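Local structure of uncharacterized protein (Acinetobacter baumannii, 4L3U) at residues 55-66 and 104-112. The protein is of unknown function, a small all-helical protein belonging to a family of uncharacterised domains. Residues are numbered along the deposited sequence; the frame is centred on the assembly and turned at random.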
ATOM      1  N   VAL A  55      -0.150  -6.241   1.859  1.00 26.45           N
ATOM      2  CA  VAL A  55      -0.635  -5.504   0.696  1.00 25.45           C
ATOM      3  C   VAL A  55      -1.923  -6.143   0.213  1.00 23.96           C
ATOM      4  O   VAL A  55      -2.870  -5.452  -0.152  1.00 25.37           O
ATOM      5  CB  VAL A  55       0.412  -5.494  -0.459  1.00 30.28           C
ATOM      6  CG1 VAL A  55      -0.172  -4.895  -1.737  1.00 27.69           C
ATOM      7  CG2 VAL A  55       1.650  -4.727  -0.043  1.00 31.17           C
ATOM      8  N   ALA A  56      -1.946  -7.469   0.206  1.00 23.75           N
ATOM      9  CA  ALA A  56      -3.124  -8.205  -0.211  1.00 23.35           C
ATOM     10  C   ALA A  56      -4.287  -7.890   0.719  1.00 24.43           C
ATOM     11  O   ALA A  56      -5.426  -7.783   0.274  1.00 25.82           O
ATOM     12  CB  ALA A  56      -2.836  -9.695  -0.223  1.00 24.43           C
ATOM     13  N   ASP A  57      -3.996  -7.729   2.007  1.00 23.74           N
ATOM     14  CA  ASP A  57      -5.032  -7.434   2.993  1.00 23.83           C
ATOM     15  C   ASP A  57      -5.701  -6.090   2.706  1.00 24.36           C
ATOM     16  O   ASP A  57      -6.921  -5.970   2.785  1.00 27.07           O
ATOM     17  CB  ASP A  57      -4.464  -7.431   4.418  1.00 24.93           C
ATOM     18  CG  ASP A  57      -3.946  -8.792   4.854  1.00 30.33           C
ATOM     19  OD1 ASP A  57      -4.402  -9.815   4.309  1.00 32.37           O
ATOM     20  OD2 ASP A  57      -3.082  -8.839   5.754  1.00 34.28           O
ATOM     21  N   THR A  58      -4.902  -5.082   2.375  1.00 23.79           N
ATOM     22  CA  THR A  58      -5.429  -3.760   2.066  1.00 20.03           C
ATOM     23  C   THR A  58      -6.214  -3.777   0.761  1.00 21.74           C
ATOM     24  O   THR A  58      -7.251  -3.131   0.645  1.00 22.99           O
ATOM     25  CB  THR A  58      -4.302  -2.728   1.962  1.00 19.70           C
ATOM     26  OG1 THR A  58      -3.551  -2.721   3.180  1.00 24.93           O
ATOM     27  CG2 THR A  58      -4.867  -1.338   1.709  1.00 19.38           C
ATOM     28  N   ALA A  59      -5.709  -4.513  -0.221  1.00 20.69           N
ATOM     29  CA  ALA A  59      -6.413  -4.697  -1.481  1.00 21.10           C
ATOM     30  C   ALA A  59      -7.786  -5.320  -1.236  1.00 29.06           C
ATOM     31  O   ALA A  59      -8.780  -4.906  -1.829  1.00 28.17           O
ATOM     32  CB  ALA A  59      -5.597  -5.576  -2.412  1.00 21.64           C
ATOM     33  N   GLN A  60      -7.839  -6.311  -0.352  1.00 29.09           N
ATOM     34  CA  GLN A  60      -9.084  -7.012  -0.074  1.00 28.15           C
ATOM     35  C   GLN A  60     -10.055  -6.129   0.701  1.00 26.77           C
ATOM     36  O   GLN A  60     -11.269  -6.287   0.595  1.00 26.24           O
ATOM     37  CB  GLN A  60      -8.815  -8.299   0.703  1.00 28.85           C
ATOM     38  CG  GLN A  60     -10.040  -9.170   0.858  1.00 33.84           C
ATOM     39  CD  GLN A  60     -10.662  -9.533  -0.479  1.00 35.04           C
ATOM     40  OE1 GLN A  60      -9.963  -9.928  -1.415  1.00 35.03           O
ATOM     41  NE2 GLN A  60     -11.980  -9.384  -0.579  1.00 34.41           N
ATOM     42  N   ALA A  61      -9.511  -5.205   1.486  1.00 26.66           N
ATOM     43  CA  ALA A  61     -10.324  -4.241   2.216  1.00 24.75           C
ATOM     44  C   ALA A  61     -11.041  -3.293   1.253  1.00 25.15           C
ATOM     45  O   ALA A  61     -12.231  -3.011   1.414  1.00 26.51           O
ATOM     46  CB  ALA A  61      -9.459  -3.458   3.198  1.00 20.26           C
ATOM     47  N   PHE A  62     -10.312  -2.810   0.249  1.00 25.19           N
ATOM     48  CA  PHE A  62     -10.882  -1.928  -0.763  1.00 25.52           C
ATOM     49  C   PHE A  62     -11.984  -2.636  -1.550  1.00 25.77           C
ATOM     50  O   PHE A  62     -13.001  -2.034  -1.891  1.00 27.66           O
ATOM     51  CB  PHE A  62      -9.795  -1.440  -1.728  1.00 25.07           C
ATOM     52  CG  PHE A  62      -8.981  -0.281  -1.209  1.00 24.00           C
ATOM     53  CD1 PHE A  62      -9.543   0.979  -1.078  1.00 22.43           C
ATOM     54  CD2 PHE A  62      -7.642  -0.445  -0.883  1.00 24.07           C
ATOM     55  CE1 PHE A  62      -8.790   2.047  -0.618  1.00 22.66           C
ATOM     56  CE2 PHE A  62      -6.887   0.622  -0.421  1.00 22.66           C
ATOM     57  CZ  PHE A  62      -7.462   1.867  -0.291  1.00 21.51           C
ATOM     58  N   ILE A  63     -11.774  -3.917  -1.841  1.00 25.87           N
ATOM     59  CA  ILE A  63     -12.755  -4.700  -2.586  1.00 24.76           C
ATOM     60  C   ILE A  63     -14.058  -4.782  -1.803  1.00 24.99           C
ATOM     61  O   ILE A  63     -15.134  -4.573  -2.355  1.00 28.15           O
ATOM     62  CB  ILE A  63     -12.216  -6.111  -2.913  1.00 23.02           C
ATOM     63  CG1 ILE A  63     -11.052  -5.997  -3.903  1.00 26.63           C
ATOM     64  CG2 ILE A  63     -13.312  -6.987  -3.513  1.00 23.88           C
ATOM     65  CD1 ILE A  63     -10.243  -7.259  -4.084  1.00 28.08           C
ATOM     66  N   ALA A  64     -13.945  -5.063  -0.509  1.00 25.88           N
ATOM     67  CA  ALA A  64     -15.104  -5.158   0.373  1.00 25.26           C
ATOM     68  C   ALA A  64     -15.869  -3.847   0.407  1.00 25.52           C
ATOM     69  O   ALA A  64     -17.092  -3.832   0.535  1.00 27.15           O
ATOM     70  CB  ALA A  64     -14.660  -5.537   1.775  1.00 23.36           C
ATOM     71  N   LEU A  65     -15.140  -2.744   0.297  1.00 26.28           N
ATOM     72  CA  LEU A  65     -15.755  -1.429   0.289  1.00 26.18           C
ATOM     73  C   LEU A  65     -16.564  -1.233  -0.986  1.00 26.65           C
ATOM     74  O   LEU A  65     -17.733  -0.861  -0.931  1.00 29.31           O
ATOM     75  CB  LEU A  65     -14.684  -0.346   0.425  1.00 22.72           C
ATOM     76  CG  LEU A  65     -15.152   1.103   0.308  1.00 21.95           C
ATOM     77  CD1 LEU A  65     -16.280   1.398   1.283  1.00 23.26           C
ATOM     78  CD2 LEU A  65     -13.981   2.035   0.541  1.00 21.38           C
ATOM     79  N   TYR A  66     -15.944  -1.497  -2.132  1.00 28.33           N
ATOM     80  CA  TYR A  66     -16.614  -1.317  -3.418  1.00 30.84           C
ATOM     81  C   TYR A  66     -17.768  -2.290  -3.611  1.00 35.37           C
ATOM     82  O   TYR A  66     -18.692  -2.019  -4.378  1.00 38.96           O
ATOM     83  CB  TYR A  66     -15.628  -1.471  -4.574  1.00 29.78           C
ATOM     84  CG  TYR A  66     -14.833  -0.219  -4.858  1.00 28.45           C
ATOM     85  CD1 TYR A  66     -15.336   0.773  -5.684  1.00 28.87           C
ATOM     86  CD2 TYR A  66     -13.580  -0.026  -4.294  1.00 26.17           C
ATOM     87  CE1 TYR A  66     -14.614   1.921  -5.943  1.00 28.80           C
ATOM     88  CE2 TYR A  66     -12.851   1.118  -4.547  1.00 26.19           C
ATOM     89  CZ  TYR A  66     -13.370   2.089  -5.372  1.00 27.37           C
ATOM     90  OH  TYR A  66     -12.646   3.228  -5.627  1.00 26.75           O
ATOM     91  N   THR A 104       4.248   1.061  -3.694  1.00 32.10           N
ATOM     92  CA  THR A 104       3.195   0.065  -3.861  1.00 30.23           C
ATOM     93  C   THR A 104       1.839   0.641  -3.452  1.00 28.27           C
ATOM     94  O   THR A 104       0.841   0.438  -4.139  1.00 27.35           O
ATOM     95  CB  THR A 104       3.510  -1.214  -3.045  1.00 29.11           C
ATOM     96  OG1 THR A 104       4.722  -1.803  -3.530  1.00 29.28           O
ATOM     97  CG2 THR A 104       2.384  -2.239  -3.148  1.00 28.01           C
ATOM     98  N   PHE A 105       1.808   1.372  -2.343  1.00 28.61           N
ATOM     99  CA  PHE A 105       0.565   1.967  -1.862  1.00 29.21           C
ATOM    100  C   PHE A 105       0.137   3.160  -2.710  1.00 32.96           C
ATOM    101  O   PHE A 105      -1.035   3.530  -2.718  1.00 35.22           O
ATOM    102  CB  PHE A 105       0.699   2.387  -0.399  1.00 29.26           C
ATOM    103  CG  PHE A 105       0.239   1.338   0.575  1.00 34.05           C
ATOM    104  CD1 PHE A 105       1.027   0.234   0.847  1.00 35.22           C
ATOM    105  CD2 PHE A 105      -0.986   1.452   1.215  1.00 35.31           C
ATOM    106  CE1 PHE A 105       0.603  -0.737   1.740  1.00 34.31           C
ATOM    107  CE2 PHE A 105      -1.414   0.485   2.110  1.00 34.65           C
ATOM    108  CZ  PHE A 105      -0.619  -0.609   2.371  1.00 33.94           C
ATOM    109  N   GLU A 106       1.088   3.766  -3.415  1.00 31.96           N
ATOM    110  CA  GLU A 106       0.773   4.870  -4.308  1.00 32.79           C
ATOM    111  C   GLU A 106      -0.067   4.347  -5.459  1.00 31.08           C
ATOM    112  O   GLU A 106      -0.903   5.064  -6.004  1.00 32.71           O
ATOM    113  CB  GLU A 106       2.048   5.528  -4.835  1.00 37.97           C
ATOM    114  CG  GLU A 106       2.661   6.546  -3.886  1.00 43.44           C
ATOM    115  CD  GLU A 106       3.978   7.115  -4.395  1.00 52.50           C
ATOM    116  OE1 GLU A 106       4.560   6.541  -5.342  1.00 55.30           O
ATOM    117  OE2 GLU A 106       4.432   8.144  -3.850  1.00 56.94           O
ATOM    118  N   SER A 107       0.153   3.087  -5.819  1.00 28.57           N
ATOM    119  CA  SER A 107      -0.603   2.460  -6.894  1.00 27.69           C
ATOM    120  C   SER A 107      -2.077   2.371  -6.522  1.00 27.98           C
ATOM    121  O   SER A 107      -2.944   2.515  -7.380  1.00 28.95           O
ATOM    122  CB  SER A 107      -0.047   1.071  -7.205  1.00 30.28           C
ATOM    123  OG  SER A 107       1.309   1.144  -7.615  1.00 31.49           O
ATOM    124  N   PHE A 108      -2.356   2.143  -5.239  1.00 28.07           N
ATOM    125  CA  PHE A 108      -3.732   2.140  -4.744  1.00 25.78           C
ATOM    126  C   PHE A 108      -4.391   3.478  -5.031  1.00 25.86           C
ATOM    127  O   PHE A 108      -5.534   3.521  -5.472  1.00 27.10           O
ATOM    128  CB  PHE A 108      -3.788   1.885  -3.232  1.00 24.78           C
ATOM    129  CG  PHE A 108      -3.697   0.431  -2.842  1.00 25.20           C
ATOM    130  CD1 PHE A 108      -4.472  -0.529  -3.471  1.00 26.40           C
ATOM    131  CD2 PHE A 108      -2.845   0.031  -1.825  1.00 22.07           C
ATOM    132  CE1 PHE A 108      -4.389  -1.863  -3.102  1.00 26.54           C
ATOM    133  CE2 PHE A 108      -2.756  -1.296  -1.454  1.00 22.09           C
ATOM    134  CZ  PHE A 108      -3.529  -2.244  -2.094  1.00 24.35           C
ATOM    135  N   LEU A 109      -3.670   4.564  -4.773  1.00 26.48           N
ATOM    136  CA  LEU A 109      -4.201   5.899  -5.005  1.00 26.97           C
ATOM    137  C   LEU A 109      -4.675   6.027  -6.445  1.00 28.10           C
ATOM    138  O   LEU A 109      -5.771   6.524  -6.708  1.00 29.30           O
ATOM    139  CB  LEU A 109      -3.145   6.963  -4.707  1.00 26.05           C
ATOM    140  CG  LEU A 109      -2.657   7.085  -3.263  1.00 25.23           C
ATOM    141  CD1 LEU A 109      -1.630   8.190  -3.159  1.00 23.02           C
ATOM    142  CD2 LEU A 109      -3.804   7.356  -2.316  1.00 24.19           C
ATOM    143  N   ASP A 110      -3.849   5.553  -7.369  1.00 27.83           N
ATOM    144  CA  ASP A 110      -4.173   5.612  -8.786  0.50 28.92           C
ATOM    145  C   ASP A 110      -5.396   4.753  -9.091  1.00 29.23           C
ATOM    146  O   ASP A 110      -6.290   5.177  -9.820  1.00 31.95           O
ATOM    147  CB  ASP A 110      -2.979   5.154  -9.625  0.50 30.68           C
ATOM    148  CG  ASP A 110      -1.817   6.127  -9.562  0.50 29.88           C
ATOM    149  OD1 ASP A 110      -2.063   7.350  -9.612  0.50 30.44           O
ATOM    150  OD2 ASP A 110      -0.661   5.669  -9.461  0.50 29.27           O
ATOM    151  N   ILE A 111      -5.438   3.553  -8.518  1.00 26.91           N
ATOM    152  CA  ILE A 111      -6.547   2.629  -8.756  1.00 27.83           C
ATOM    153  C   ILE A 111      -7.895   3.193  -8.293  1.00 26.75           C
ATOM    154  O   ILE A 111      -8.850   3.230  -9.067  1.00 28.46           O
ATOM    155  CB  ILE A 111      -6.289   1.246  -8.094  1.00 25.97           C
ATOM    156  CG1 ILE A 111      -5.107   0.558  -8.777  1.00 29.14           C
ATOM    157  CG2 ILE A 111      -7.530   0.343  -8.183  1.00 23.64           C
ATOM    158  CD1 ILE A 111      -4.601  -0.669  -8.061  1.00 29.73           C
ATOM    159  N   VAL A 112      -7.973   3.628  -7.038  1.00 25.29           N
ATOM    160  CA  VAL A 112      -9.241   4.075  -6.455  1.00 26.58           C
ATOM    161  C   VAL A 112      -9.537   5.546  -6.736  1.00 29.09           C
ATOM    162  O   VAL A 112     -10.530   6.088  -6.253  1.00 30.16           O
ATOM    163  CB  VAL A 112      -9.278   3.853  -4.923  1.00 23.90           C
ATOM    164  CG1 VAL A 112      -8.988   2.397  -4.590  1.00 22.39           C
ATOM    165  CG2 VAL A 112      -8.299   4.781  -4.208  1.00 23.37           C
TER
HETATM  166  O   HOH W   1     -12.825   5.077  -7.461  1.00 41.32           O
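Val-55, Ala-59 and Phe-62 face Phe-105, Phe-108 and Val-112 where segments 55-66 and 104-112, parts of helices 45-68 and 95-112, run side by side in the same direction, the axes of these segments inclined by 14° and 11.4 Å apart at closest approach. Phe-108 is the central knob, set in a hole formed by Val-55, Thr-58, Ala-59 and Phe-62. With CG anti to its carbonyl carbon (chi1 -82°), its ring reaches across to segment 55-66, where CZ lies 3.7 Å from Ala-59 N; the short methyl of Ala-59 lets the ring come this close to the backbone. The carbonyl O of Val-55, already accepting the helical bond from Ala-59 N, lies at the ring's edge, in its plane, where the C-H groups are slightly positive. Over one face comes the Phe-62 rim, CE2 being 4.0 Å from Phe-108 CG, with the two planes inclined at 38°. Phe-62 in turn receives Val-112 CG1 over a face, a CH-pi contact 4.2 Å from the ring centroid, for which a compact branched side chain is well shaped. On the side of the hole toward Phe-105, Thr-58 sets its methyl CG2 3.8 Å from Phe-108 CE2, while its OG1 meets Phe-105 CZ and bonds weakly back to Lys-54 O. At the N-terminal end, Val-55 CG1 meets Thr-104 CG2 at 3.9 Å. Tyr-66 closes the far end: its para hydroxyl extends the ring's reach, bringing OH to 3.5 Å from Val-112 CB, and a water at the ring's edge joins this hydroxyl to Val-112 O. Within the helical bundle, helix 14-27 adds Phe-26 edge-to-face on Phe-108, helix 74-86 brings Val-80 to Phe-62, and Leu-121 of helix 120-134 touches Phe-105.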